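Local coordinates for protein RNA-dependent RNA Polymerase (Bombyx mori cytoplasmic polyhedrosis virus, PDB 6TZ0) that transcribes and replicates the segmented double-stranded RNA genome inside the viral particle, joining ribonucleoside triphosphates on an RNA template, at residues L767-E775 and N1044-G1052. Sequence-based numbering, arbitrary orientation.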
loop_
_atom_site.group_PDB
_atom_site.type_symbol
_atom_site.label_atom_id
_atom_site.label_comp_id
_atom_site.label_asym_id
_atom_site.label_seq_id
_atom_site.Cartn_x
_atom_site.Cartn_y
_atom_site.Cartn_z
ATOM N N LEU A 767 23.695 -5.701 1.801
ATOM C CA LEU A 767 24.639 -5.129 2.756
ATOM C C LEU A 767 26.039 -4.939 2.199
ATOM O O LEU A 767 26.996 -5.013 2.965
ATOM C CB LEU A 767 24.749 -6.012 3.999
ATOM C CG LEU A 767 23.701 -6.060 5.097
ATOM C CD1 LEU A 767 24.052 -7.199 6.016
ATOM C CD2 LEU A 767 23.733 -4.757 5.852
ATOM N N LEU A 768 26.204 -4.723 0.897
ATOM C CA LEU A 768 27.524 -4.943 0.316
ATOM C C LEU A 768 28.316 -3.643 0.203
ATOM O O LEU A 768 29.505 -3.609 0.535
ATOM C CB LEU A 768 27.386 -5.629 -1.038
ATOM C CG LEU A 768 28.555 -6.521 -1.461
ATOM C CD1 LEU A 768 28.019 -7.577 -2.383
ATOM C CD2 LEU A 768 29.677 -5.792 -2.136
ATOM N N PHE A 769 27.700 -2.572 -0.306
ATOM C CA PHE A 769 28.406 -1.296 -0.359
ATOM C C PHE A 769 28.131 -0.411 0.843
ATOM O O PHE A 769 28.789 0.618 0.996
ATOM C CB PHE A 769 28.100 -0.477 -1.623
ATOM C CG PHE A 769 28.835 -0.924 -2.857
ATOM C CD1 PHE A 769 29.326 -2.207 -2.989
ATOM C CD2 PHE A 769 29.213 0.018 -3.795
ATOM C CE1 PHE A 769 30.028 -2.580 -4.097
ATOM C CE2 PHE A 769 29.932 -0.346 -4.909
ATOM C CZ PHE A 769 30.346 -1.651 -5.055
ATOM N N ARG A 770 27.176 -0.767 1.691
ATOM C CA ARG A 770 26.892 0.012 2.886
ATOM C C ARG A 770 27.659 -0.496 4.099
ATOM O O ARG A 770 27.362 -0.107 5.229
ATOM C CB ARG A 770 25.387 0.030 3.139
ATOM C CG ARG A 770 24.752 -1.319 3.281
ATOM C CD ARG A 770 23.252 -1.173 3.376
ATOM N NE ARG A 770 22.636 -0.728 2.132
ATOM C CZ ARG A 770 21.350 -0.415 2.015
ATOM N NH1 ARG A 770 20.550 -0.494 3.065
ATOM N NH2 ARG A 770 20.857 -0.028 0.851
ATOM N N VAL A 771 28.665 -1.330 3.872
ATOM C CA VAL A 771 29.400 -2.013 4.923
ATOM C C VAL A 771 30.863 -1.596 4.809
ATOM O O VAL A 771 31.302 -1.066 3.789
ATOM C CB VAL A 771 29.228 -3.544 4.803
ATOM C CG1 VAL A 771 30.135 -4.137 3.739
ATOM C CG2 VAL A 771 29.358 -4.235 6.098
ATOM N N ARG A 772 31.624 -1.839 5.869
ATOM C CA ARG A 772 33.004 -1.386 5.928
ATOM C C ARG A 772 34.017 -2.518 5.792
ATOM O O ARG A 772 35.117 -2.295 5.283
ATOM C CB ARG A 772 33.223 -0.619 7.236
ATOM C CG ARG A 772 34.509 0.136 7.333
ATOM C CD ARG A 772 34.532 0.996 8.568
ATOM N NE ARG A 772 35.835 1.617 8.741
ATOM C CZ ARG A 772 36.154 2.402 9.757
ATOM N NH1 ARG A 772 35.261 2.665 10.698
ATOM N NH2 ARG A 772 37.367 2.919 9.837
ATOM N N ARG A 773 33.674 -3.736 6.213
ATOM C CA ARG A 773 34.527 -4.906 6.011
ATOM C C ARG A 773 33.668 -6.050 5.480
ATOM O O ARG A 773 33.012 -6.755 6.262
ATOM C CB ARG A 773 35.251 -5.312 7.292
ATOM C CG ARG A 773 36.240 -6.438 7.082
ATOM C CD ARG A 773 37.055 -6.787 8.316
ATOM N NE ARG A 773 36.265 -7.362 9.401
ATOM C CZ ARG A 773 36.190 -6.851 10.623
ATOM N NH1 ARG A 773 36.866 -5.756 10.929
ATOM N NH2 ARG A 773 35.453 -7.444 11.547
ATOM N N PRO A 774 33.643 -6.260 4.160
ATOM C CA PRO A 774 32.781 -7.312 3.593
ATOM C C PRO A 774 33.269 -8.734 3.830
ATOM O O PRO A 774 32.470 -9.671 3.688
ATOM C CB PRO A 774 32.774 -6.981 2.095
ATOM C CG PRO A 774 33.149 -5.551 2.018
ATOM C CD PRO A 774 34.121 -5.334 3.123
ATOM N N GLU A 775 34.538 -8.931 4.187
ATOM C CA GLU A 775 35.066 -10.281 4.362
ATOM C C GLU A 775 34.541 -10.929 5.642
ATOM O O GLU A 775 34.199 -12.122 5.651
ATOM C CB GLU A 775 36.594 -10.232 4.355
ATOM C CG GLU A 775 37.268 -11.580 4.505
ATOM C CD GLU A 775 37.035 -12.497 3.320
ATOM O OE1 GLU A 775 36.859 -11.991 2.189
ATOM O OE2 GLU A 775 37.020 -13.728 3.522
ATOM N N ASN A 1044 36.557 8.439 0.342
ATOM C CA ASN A 1044 35.929 7.327 -0.367
ATOM C C ASN A 1044 34.415 7.458 -0.480
ATOM O O ASN A 1044 33.745 7.929 0.436
ATOM C CB ASN A 1044 36.273 6.009 0.325
ATOM C CG ASN A 1044 35.914 5.988 1.795
ATOM O OD1 ASN A 1044 35.520 6.988 2.368
ATOM N ND2 ASN A 1044 35.996 4.814 2.400
ATOM N N LEU A 1045 33.884 7.063 -1.629
ATOM C CA LEU A 1045 32.477 7.258 -1.927
ATOM C C LEU A 1045 31.610 6.067 -1.541
ATOM O O LEU A 1045 30.446 6.007 -1.947
ATOM C CB LEU A 1045 32.320 7.634 -3.402
ATOM C CG LEU A 1045 33.032 6.868 -4.513
ATOM C CD1 LEU A 1045 32.234 5.707 -4.998
ATOM C CD2 LEU A 1045 33.309 7.809 -5.656
ATOM N N ALA A 1046 32.149 5.141 -0.751
ATOM C CA ALA A 1046 31.383 4.116 -0.057
ATOM C C ALA A 1046 32.207 3.668 1.138
ATOM O O ALA A 1046 33.413 3.916 1.201
ATOM C CB ALA A 1046 31.042 2.931 -0.960
ATOM N N TYR A 1047 31.551 3.007 2.098
ATOM C CA TYR A 1047 32.285 2.546 3.273
ATOM C C TYR A 1047 33.229 1.395 2.959
ATOM O O TYR A 1047 34.185 1.185 3.709
ATOM C CB TYR A 1047 31.345 2.130 4.405
ATOM C CG TYR A 1047 30.686 3.267 5.139
ATOM C CD1 TYR A 1047 31.425 4.093 5.963
ATOM C CD2 TYR A 1047 29.320 3.475 5.055
ATOM C CE1 TYR A 1047 30.836 5.124 6.641
ATOM C CE2 TYR A 1047 28.721 4.505 5.733
ATOM C CZ TYR A 1047 29.483 5.325 6.525
ATOM O OH TYR A 1047 28.892 6.352 7.216
ATOM N N ASN A 1048 33.008 0.662 1.872
ATOM C CA ASN A 1048 33.927 -0.396 1.477
ATOM C C ASN A 1048 34.941 0.027 0.421
ATOM O O ASN A 1048 35.779 -0.791 0.034
ATOM C CB ASN A 1048 33.169 -1.625 0.964
ATOM C CG ASN A 1048 32.307 -1.336 -0.249
ATOM O OD1 ASN A 1048 32.106 -0.193 -0.638
ATOM N ND2 ASN A 1048 31.849 -2.392 -0.895
ATOM N N MET A 1049 34.880 1.256 -0.072
ATOM C CA MET A 1049 35.710 1.681 -1.193
ATOM C C MET A 1049 36.835 2.611 -0.763
ATOM O O MET A 1049 37.212 3.519 -1.499
ATOM C CB MET A 1049 34.862 2.337 -2.277
ATOM C CG MET A 1049 33.991 1.359 -3.031
ATOM S SD MET A 1049 32.994 2.145 -4.292
ATOM C CE MET A 1049 34.276 2.598 -5.440
ATOM N N SER A 1050 37.407 2.371 0.415
ATOM C CA SER A 1050 38.519 3.179 0.892
ATOM C C SER A 1050 39.778 2.882 0.095
ATOM O O SER A 1050 39.871 1.877 -0.610
ATOM C CB SER A 1050 38.770 2.938 2.380
ATOM O OG SER A 1050 39.235 1.625 2.614
ATOM N N PHE A 1051 40.752 3.778 0.218
ATOM C CA PHE A 1051 41.978 3.699 -0.564
ATOM C C PHE A 1051 42.779 2.457 -0.198
ATOM O O PHE A 1051 43.260 2.325 0.932
ATOM C CB PHE A 1051 42.812 4.955 -0.354
ATOM C CG PHE A 1051 44.124 4.916 -1.051
ATOM C CD1 PHE A 1051 44.187 4.996 -2.428
ATOM C CD2 PHE A 1051 45.299 4.791 -0.333
ATOM C CE1 PHE A 1051 45.396 4.955 -3.076
ATOM C CE2 PHE A 1051 46.511 4.753 -0.976
ATOM C CZ PHE A 1051 46.560 4.834 -2.348
ATOM N N GLY A 1052 42.908 1.543 -1.158
ATOM C CA GLY A 1052 43.578 0.279 -0.973
ATOM C C GLY A 1052 42.651 -0.915 -0.958
ATOM O O GLY A 1052 43.114 -2.038 -1.180
#
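The loop joining helices 754-766 and 774-786 packs here against a second loop, ahead of helix 1054-1062 in the C-terminal region, and the meeting centres on Asn1048, whose side chain enters the curve formed by Leu768 to Pro774. With chi1 at 60°, its CG sits between the backbone N and the carbonyl carbon, which brings the amide to the rim of the Phe769 ring. Asn1048 OD1 lies 4.0 Å above the plane of the Phe769 ring, offset toward its rim; the ring and amide planes are 66° apart, not stacked. ND2 of Asn1048 approaches Leu768 O to 3.0 Å, but the angle is poor for a hydrogen bond. The same holds for the backbone N of Asn1048 and Val771 O. Farther along the Phe769 ring, the bent end of Met1049 makes an oblique Met-aromatic contact, its SD 4.8 Å from the ring centroid. At the other end of the curve, Pro774 CG rests 4.1 Å from Asn1048 CB. Tyr1047 CB lies beside Val771 O, while the carbonyl O of Tyr1047 receives a CA-H...O contact from Arg772 CA at 3.6 Å. The polar ends of Tyr1047 and Arg772 are anchored elsewhere, Tyr1047 OH on Ala329 O and Arg772 NH2 on Ser60 O. With no conventional hydrogen bond spanning the two loops, the mostly buried junction probably owes its cohesion to side-chain packing round Phe769, the Met-aromatic contact and the CA-H...O contact.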